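Local coordinates for protein dihydrocoumarin hydrolase, AncDHCH1 (Pseudomonas sp., PDB 6C2C) that probably hydrolyses the lactone dihydrocoumarin at a two-zinc site, as a reconstructed ancestor of the organophosphate-degrading methyl-parathion hydrolase, at residues Asp123-Gly126 against Gly127-Ala130; Lys146-Asp149 against Phe150-Gln154. One frame throughout, in Å; residues are numbered along the deposited sequence.

Contact 1. Residues Asp123-Gly126 against Gly127-Ala130; sequences DHVG and GLMA. With ZN (zinc ion), chain C.
Val125 and Leu128 meet across one turn of backbone, three residues apart. The Leu128 branch CD1 comes alongside the Val125 stem, 4.0 Å from Val125 CB. Leu128 CG lies anti to its own carbonyl carbon (chi1 -73°). This lays the branched end back over the Val125 carbonyl, with Leu128 CG 3.5 Å and Leu128 CD1 3.6 Å from Val125 O. The same oxygen accepts a hydrogen bond from Leu128 N at 2.9 Å. The next bond runs from Met129 N to Gly126 O at 3.2 Å. Together the two bonds close a 3-10 turn through Gly126, Gly127 and Leu128, which follows the helical residues 123-125. Gly126 and Gly127 carry the backbone through that turn and on toward strand 129-130.

His119, His121, Asp123 and His124 spell the HxHxDH signature of the metallo-beta-lactamase superfamily, so this turn directly follows the motif. The side chains of Asp123 and His124 point away from the turn and converge on one zinc ion. Asp123 OD2 binds the zinc at 2.3 Å and His124 NE2 at 2.1 Å. Asp226 and His273 complete the protein ligands, and Asp226 also serves the second zinc. A water 1.9 Å from the zinc ion donates a hydrogen bond to Asp123 OD1, so both carboxylate oxygens are engaged. The far nitrogen of the imidazole, His124 ND1, is hydrogen-bonded to Asp84, a second-shell residue that fixes the rotation of the ring. On the side facing helix 162-180, Leu128 touches Leu175 and Val125 touches Ser174.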
# COMPACT_ATOMS: atom_id res chain seq x y z
N ASP A 123 -8.40 -2.06 0.26
CA ASP A 123 -7.15 -2.80 0.19
C ASP A 123 -6.10 -2.21 1.08
O ASP A 123 -4.97 -2.71 1.09
CB ASP A 123 -6.64 -2.85 -1.25
CG ASP A 123 -6.51 -1.43 -1.92
OD1 ASP A 123 -7.37 -0.55 -1.86
OD2 ASP A 123 -5.51 -1.23 -2.55
N HIS A 124 -6.46 -1.24 1.92
CA HIS A 124 -5.53 -0.74 2.95
C HIS A 124 -6.05 -0.89 4.36
O HIS A 124 -5.23 -1.03 5.30
CB HIS A 124 -5.17 0.73 2.68
CG HIS A 124 -4.59 0.89 1.29
ND1 HIS A 124 -3.24 1.01 1.03
CD2 HIS A 124 -5.21 0.82 0.08
CE1 HIS A 124 -3.05 1.03 -0.28
NE2 HIS A 124 -4.24 0.90 -0.88
N VAL A 125 -7.36 -0.90 4.56
CA VAL A 125 -7.93 -1.05 5.89
C VAL A 125 -8.57 -2.41 6.14
O VAL A 125 -8.88 -2.70 7.31
CB VAL A 125 -8.98 0.06 6.19
CG1 VAL A 125 -8.31 1.42 6.21
CG2 VAL A 125 -10.20 0.05 5.21
N GLY A 126 -8.84 -3.24 5.11
CA GLY A 126 -9.58 -4.49 5.33
C GLY A 126 -8.88 -5.40 6.32
O GLY A 126 -9.54 -6.05 7.16
N GLY A 127 -7.54 -5.38 6.29
CA GLY A 127 -6.78 -6.21 7.22
C GLY A 127 -6.95 -5.84 8.68
O GLY A 127 -6.59 -6.66 9.55
N LEU A 128 -7.53 -4.69 8.98
CA LEU A 128 -7.73 -4.35 10.40
C LEU A 128 -8.73 -5.26 11.10
O LEU A 128 -8.73 -5.27 12.33
CB LEU A 128 -8.25 -2.91 10.52
CG LEU A 128 -7.20 -1.87 10.22
CD1 LEU A 128 -7.95 -0.54 10.04
CD2 LEU A 128 -6.16 -1.78 11.36
N MET A 129 -9.69 -5.85 10.39
CA MET A 129 -10.81 -6.50 11.05
C MET A 129 -10.92 -7.96 10.63
O MET A 129 -10.65 -8.32 9.48
CB MET A 129 -12.15 -5.73 10.75
CG MET A 129 -13.34 -6.27 11.53
SD MET A 129 -14.13 -7.60 10.54
CE MET A 129 -15.25 -6.62 9.55
N ALA A 130 -11.24 -8.81 11.61
CA ALA A 130 -11.62 -10.18 11.28
C ALA A 130 -12.70 -10.58 12.25
O ALA A 130 -12.51 -10.45 13.47
CB ALA A 130 -10.42 -11.13 11.37
ZN ZN C . -4.73 0.92 -2.92
O HOH W 1 -6.47 1.59 -2.96

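Contact 2. Residues Lys146-Asp149 against Phe150-Gln154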
# COMPACT_ATOMS: atom_id res chain seq x y z
N LYS A 146 -9.39 13.97 7.81
CA LYS A 146 -10.19 14.17 6.62
C LYS A 146 -10.63 12.88 5.92
O LYS A 146 -11.64 12.85 5.34
CB LYS A 146 -9.48 15.02 5.59
CG LYS A 146 -9.34 16.46 5.96
CD LYS A 146 -8.49 17.18 4.95
CE LYS A 146 -8.45 18.62 5.34
NZ LYS A 146 -9.26 19.37 4.38
N ASP A 147 -9.81 11.84 6.04
CA ASP A 147 -10.11 10.55 5.46
C ASP A 147 -11.16 9.88 6.34
O ASP A 147 -12.10 9.25 5.84
CB ASP A 147 -8.85 9.68 5.38
CG ASP A 147 -8.63 9.11 3.99
OD1 ASP A 147 -8.84 9.85 3.00
OD2 ASP A 147 -8.23 7.93 3.88
N ALA A 148 -10.99 10.01 7.65
CA ALA A 148 -11.94 9.44 8.59
C ALA A 148 -13.33 10.06 8.43
O ALA A 148 -14.27 9.41 8.31
CB ALA A 148 -11.47 9.65 10.02
N ASP A 149 -13.36 11.37 8.34
CA ASP A 149 -14.61 12.02 8.26
C ASP A 149 -15.30 11.85 6.90
O ASP A 149 -16.49 12.01 6.82
CB ASP A 149 -14.46 13.49 8.64
CG ASP A 149 -14.17 13.69 10.12
OD1 ASP A 149 -14.18 12.71 10.90
OD2 ASP A 149 -13.94 14.85 10.44
N PHE A 150 -14.53 11.57 5.85
CA PHE A 150 -15.16 11.25 4.58
C PHE A 150 -15.67 9.82 4.52
O PHE A 150 -16.86 9.58 4.31
CB PHE A 150 -14.19 11.50 3.43
CG PHE A 150 -14.81 11.26 2.09
CD1 PHE A 150 -15.86 12.09 1.66
CD2 PHE A 150 -14.44 10.17 1.32
CE1 PHE A 150 -16.51 11.85 0.42
CE2 PHE A 150 -15.10 9.93 0.04
CZ PHE A 150 -16.12 10.77 -0.36
N TRP A 151 -14.79 8.83 4.72
CA TRP A 151 -15.19 7.45 4.50
C TRP A 151 -16.05 6.87 5.62
O TRP A 151 -16.73 5.89 5.38
CB TRP A 151 -13.95 6.59 4.36
CG TRP A 151 -13.08 7.01 3.19
CD1 TRP A 151 -11.93 7.71 3.26
CD2 TRP A 151 -13.37 6.83 1.79
NE1 TRP A 151 -11.43 7.95 1.98
CE2 TRP A 151 -12.28 7.39 1.07
CE3 TRP A 151 -14.40 6.17 1.07
CZ2 TRP A 151 -12.24 7.40 -0.34
CZ3 TRP A 151 -14.34 6.14 -0.31
CH2 TRP A 151 -13.25 6.74 -1.01
N LEU A 152 -15.97 7.41 6.84
CA LEU A 152 -16.70 6.86 7.97
C LEU A 152 -17.93 7.71 8.28
O LEU A 152 -18.42 7.66 9.40
CB LEU A 152 -15.80 6.75 9.20
CG LEU A 152 -14.42 6.12 8.92
CD1 LEU A 152 -13.64 6.18 10.20
CD2 LEU A 152 -14.55 4.67 8.45
N SER A 153 -18.48 8.41 7.28
CA SER A 153 -19.71 9.19 7.46
C SER A 153 -20.87 8.54 6.70
O SER A 153 -20.77 8.24 5.51
CB SER A 153 -19.48 10.64 7.08
OG SER A 153 -18.79 11.28 8.19
N GLN A 154 -21.95 8.24 7.42
CA GLN A 154 -23.14 7.62 6.82
C GLN A 154 -23.68 8.44 5.64
O GLN A 154 -24.12 7.86 4.63
CB GLN A 154 -24.22 7.48 7.90
CG GLN A 154 -25.51 6.79 7.40
CD GLN A 154 -25.24 5.38 7.05
OE1 GLN A 154 -24.48 4.70 7.78
NE2 GLN A 154 -25.79 4.89 5.91
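Trp151 lies one helical turn beyond Asp147, and the two side chains run side by side in the same direction. The indole leaves the backbone with CG anti to the carbonyl carbon (chi1 -60°), which sends it back along the helix. Trp151 CB is 3.6 Å from Asp147 O, the oxygen that also accepts the bond from Trp151 N at 2.9 Å. CG passes the same oxygen. Trp151 CD1 comes closer still, 3.0 Å from Asp147 O, which lies at the ring edge near its plane. Further out, Trp151 NE1 faces the carboxylate and gives Asp147 OD1 a weak, bent hydrogen bond of 3.4 Å. The carboxylate carbon lies in the indole plane at its edge, but the two planes are turned 78° apart. Beyond NE1 the fused rings continue. Phe150 CD2 sits 3.5 Å above the indole plane, over its centre. The Trp151 side chain also touches Phe167, Phe168 and Ala171 of helix 162-180.

Helix 145-151 ends here. Leu152 is the first residue to leave helical geometry, yet Leu152 N still bonds to Ala148 O at 3.0 Å. Leu152 CD1 rests 4.1 Å from Ala148 CB. One residue later the Ser153 hydroxyl takes over where a backbone N-H would have served: Ser153 OG donates to Asp149 O at 2.8 Å.

Asp147 has stronger partners than the indole. OD2 accepts from Met120 N, and OD1 is hydrogen-bonded to Gly208 N and Thr206 OG1. Trp151 also meets the ring of His121, which binds a zinc ion with His119, His205 and Asp226. Several donors around one buried carboxylate would probably stabilise its negative charge, with the indole N-H a minor contributor.

How the contacts relate
Contacts 1 and 2 are both local, follow each other along the chain and lie about 16 Å apart between centres. Contact 1 is buried and about 12 Å from the chain centre, measured between centres, against about 19 Å for contact 2. Contact 2 is only partly buried, with Lys146 and Asp149 exposed. It lies at the end of helix 145-151, whereas contact 1 passes from helical residues through a glycine-containing 3-10 turn to strand 129-130. Both lean on helix 162-180. Residues 123-126 supply zinc ligands directly, while 146-154 contributes a carboxylate bonded to Met120 and Thr206, each next to a ligand of the other zinc. Across the segments, Val125 meets Leu128 in contact 1, and Trp151 lies beside Asp147 in contact 2.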